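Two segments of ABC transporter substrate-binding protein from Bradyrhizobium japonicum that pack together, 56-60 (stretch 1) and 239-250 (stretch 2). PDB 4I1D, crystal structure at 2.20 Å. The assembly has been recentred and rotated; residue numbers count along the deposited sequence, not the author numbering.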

# COMPACT_ATOMS: atom_id res chain seq x y z
N ILE A 56 -6.21 -14.74 32.55
CA ILE A 56 -5.98 -13.97 33.77
C ILE A 56 -7.29 -13.45 34.38
O ILE A 56 -7.35 -13.16 35.56
CB ILE A 56 -5.01 -12.77 33.56
CG1 ILE A 56 -5.55 -11.82 32.48
CG2 ILE A 56 -3.61 -13.25 33.22
CD1 ILE A 56 -4.62 -10.67 32.19
N TRP A 57 -8.35 -13.33 33.56
CA TRP A 57 -9.65 -12.85 34.06
C TRP A 57 -10.54 -14.02 34.48
O TRP A 57 -10.47 -15.09 33.89
CB TRP A 57 -10.38 -12.06 32.97
CG TRP A 57 -9.73 -10.77 32.58
CD1 TRP A 57 -8.84 -10.03 33.32
CD2 TRP A 57 -9.92 -10.06 31.36
NE1 TRP A 57 -8.47 -8.90 32.63
CE2 TRP A 57 -9.12 -8.90 31.41
CE3 TRP A 57 -10.69 -10.29 30.21
CZ2 TRP A 57 -9.06 -7.97 30.37
CZ3 TRP A 57 -10.63 -9.38 29.18
CH2 TRP A 57 -9.83 -8.23 29.26
N ASP A 58 -11.37 -13.80 35.50
CA ASP A 58 -12.34 -14.82 35.94
C ASP A 58 -13.75 -14.47 35.48
O ASP A 58 -14.41 -15.24 34.77
CB ASP A 58 -12.32 -14.97 37.46
CG ASP A 58 -11.00 -15.52 37.99
OD1 ASP A 58 -10.67 -16.68 37.66
OD2 ASP A 58 -10.29 -14.81 38.74
N VAL A 59 -14.21 -13.31 35.91
CA VAL A 59 -15.58 -12.91 35.69
C VAL A 59 -15.62 -11.64 34.85
O VAL A 59 -14.92 -10.67 35.14
CB VAL A 59 -16.31 -12.67 37.02
CG1 VAL A 59 -17.73 -12.19 36.77
CG2 VAL A 59 -16.32 -13.95 37.86
N VAL A 60 -16.44 -11.67 33.81
CA VAL A 60 -16.59 -10.54 32.90
C VAL A 60 -18.04 -10.07 32.86
O VAL A 60 -18.97 -10.87 32.76
CB VAL A 60 -16.14 -10.91 31.48
CG1 VAL A 60 -16.47 -9.80 30.51
CG2 VAL A 60 -14.63 -11.19 31.49
N ALA A 239 -11.06 -20.35 33.81
CA ALA A 239 -10.78 -19.32 34.81
C ALA A 239 -9.98 -19.89 35.97
O ALA A 239 -10.32 -20.94 36.51
CB ALA A 239 -12.08 -18.69 35.30
N PRO A 240 -8.90 -19.19 36.37
CA PRO A 240 -8.02 -19.68 37.43
C PRO A 240 -8.74 -19.80 38.77
O PRO A 240 -8.30 -20.57 39.62
CB PRO A 240 -6.91 -18.62 37.49
CG PRO A 240 -7.57 -17.38 37.01
CD PRO A 240 -8.49 -17.86 35.90
N ASN A 241 -9.81 -19.04 38.96
CA ASN A 241 -10.54 -19.07 40.23
C ASN A 241 -12.02 -19.38 40.05
O ASN A 241 -12.88 -18.75 40.68
CB ASN A 241 -10.40 -17.74 40.98
CG ASN A 241 -8.95 -17.40 41.30
OD1 ASN A 241 -8.33 -18.04 42.15
ND2 ASN A 241 -8.42 -16.38 40.63
N LEU A 242 -12.30 -20.35 39.19
CA LEU A 242 -13.66 -20.80 38.91
C LEU A 242 -14.55 -20.89 40.16
O LEU A 242 -15.54 -20.16 40.28
CB LEU A 242 -13.63 -22.14 38.20
CG LEU A 242 -15.01 -22.71 37.84
CD1 LEU A 242 -15.69 -21.79 36.84
CD2 LEU A 242 -14.88 -24.13 37.30
N GLU A 243 -14.21 -21.77 41.09
CA GLU A 243 -15.05 -22.02 42.27
C GLU A 243 -15.41 -20.74 43.02
O GLU A 243 -16.57 -20.49 43.31
CB GLU A 243 -14.42 -23.04 43.22
CG GLU A 243 -14.98 -24.45 43.07
N THR A 244 -14.40 -19.92 43.34
CA THR A 244 -14.66 -18.63 43.95
C THR A 244 -15.56 -17.78 43.05
O THR A 244 -16.48 -17.10 43.53
CB THR A 244 -13.36 -17.86 44.21
OG1 THR A 244 -12.45 -18.70 44.94
CG2 THR A 244 -13.64 -16.60 45.01
N ALA A 245 -15.32 -17.84 41.75
CA ALA A 245 -16.08 -17.01 40.83
C ALA A 245 -17.56 -17.41 40.83
O ALA A 245 -18.43 -16.56 40.68
CB ALA A 245 -15.50 -17.09 39.43
N VAL A 246 -17.83 -18.70 40.98
CA VAL A 246 -19.21 -19.16 41.02
C VAL A 246 -19.89 -18.57 42.25
O VAL A 246 -21.01 -18.07 42.17
CB VAL A 246 -19.32 -20.71 41.01
CG1 VAL A 246 -20.78 -21.14 41.12
CG2 VAL A 246 -18.69 -21.28 39.74
N LYS A 247 -19.19 -18.61 43.38
CA LYS A 247 -19.70 -18.03 44.62
C LYS A 247 -19.96 -16.53 44.51
O LYS A 247 -20.98 -16.04 45.01
CB LYS A 247 -18.74 -18.31 45.78
CG LYS A 247 -18.61 -19.79 46.13
CD LYS A 247 -17.51 -20.02 47.16
CE LYS A 247 -17.42 -21.49 47.56
NZ LYS A 247 -16.18 -21.78 48.34
N PHE A 248 -19.06 -15.81 43.85
CA PHE A 248 -19.25 -14.38 43.66
C PHE A 248 -20.49 -14.08 42.81
O PHE A 248 -21.23 -13.14 43.08
CB PHE A 248 -18.03 -13.75 43.00
CG PHE A 248 -18.30 -12.40 42.41
CD1 PHE A 248 -18.48 -12.25 41.04
CD2 PHE A 248 -18.43 -11.29 43.23
CE1 PHE A 248 -18.74 -11.00 40.49
CE2 PHE A 248 -18.70 -10.04 42.68
CZ PHE A 248 -18.86 -9.90 41.32
N LEU A 249 -20.70 -14.89 41.79
CA LEU A 249 -21.84 -14.70 40.90
C LEU A 249 -23.12 -14.72 41.71
O LEU A 249 -24.05 -13.95 41.46
CB LEU A 249 -21.89 -15.79 39.84
CG LEU A 249 -21.81 -15.29 38.41
CD1 LEU A 249 -20.54 -14.48 38.22
CD2 LEU A 249 -21.87 -16.45 37.42
N ASN A 250 -23.17 -15.60 42.70
CA ASN A 250 -24.35 -15.71 43.52
C ASN A 250 -24.59 -14.46 44.38
O ASN A 250 -25.72 -13.98 44.49
CB ASN A 250 -24.30 -16.97 44.37
CG ASN A 250 -25.56 -17.16 45.16
OD1 ASN A 250 -26.63 -17.35 44.59
ND2 ASN A 250 -25.44 -17.11 46.49

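Read along stretch 2, the contact divides into a polar part centred on Asp58 and an apolar part centred on Val59. Together they bury 344 Å² of surface, summed over both sides, and join residues at least 181 positions apart in sequence.

The closest CA atoms are those of Ala239 and Asp58, 4.9 Å apart. The CA-to-CB bond of Ala239 points toward stretch 1, and the methyl carbon CB stands 3.4 Å from Asp58 OD1 and 4.2 Å from Trp57 O. The single methyl packs directly against the carboxylate oxygen.

Pro240 comes next, and its ring carbon CD lies 3.0 Å from Asp58 OD1 and 4.0 Å from Trp57 O. Its nitrogen is also near the carboxylate, with Pro240 N to Asp58 OD1 at 3.3 Å, but an imide nitrogen carries no hydrogen and this proximity is not a hydrogen bond. The ring, with its C-gamma endo pucker, therefore contributes packing, although the residue is exposed.

Asn241 supplies the directional bonds. Its backbone N donates to Asp58 OD1 at 2.8 Å with an N-H...O angle of 148°, and its side-chain ND2 donates to Asp58 OD2 at 3.1 Å with a nearly straight angle of 172°. One residue thus engages both carboxylate oxygens, a pairing that suits an amide side chain beside a free backbone NH. Asp58 reaches this position with chi1 at -66° (m): its CA-to-CB bond runs sideways to stretch 2, but the end of the side chain comes nearer. OD2 is also hydrogen-bonded elsewhere in the structure, so Asn241 is not its only partner. Asn241 occupies the N-cap position, yet its side chain makes no capping bond; with chi1 at -60° (m), its amide is instead used across the interface.

The helix starts at Leu242, whose CA-to-CB bond points away from stretch 1. Glu243 and Thr244 make no contact with it. Ala245 returns to the interface, one turn after Asn241, and its N donates to Asn241 O at 2.8 Å. Its CB points toward stretch 1 and meets Val59 CG2 at 3.6 Å, and Asp58 CB is 4.3 Å from Ala245 CB. The small side chain fills this close approach.

Val246 and Lys247 again make no contact, and the next turn brings Phe248 and Leu249 against Val59. Val59 CG1 lies 4.0 Å from Phe248 CE1, at the ring edge and near its plane, so this is an edge contact. The same CG1 is 3.9 Å from Leu249 CD1; the leucine starts sideways, but its end comes nearer. Val59 is directed toward stretch 2 with chi1 at 177° (t): its CG2 packs on Ala245 CB, while both of its methyls lie within 4.5 Å of Phe248 and Leu249, CG1 being the nearer. Asn250 lies beyond reach.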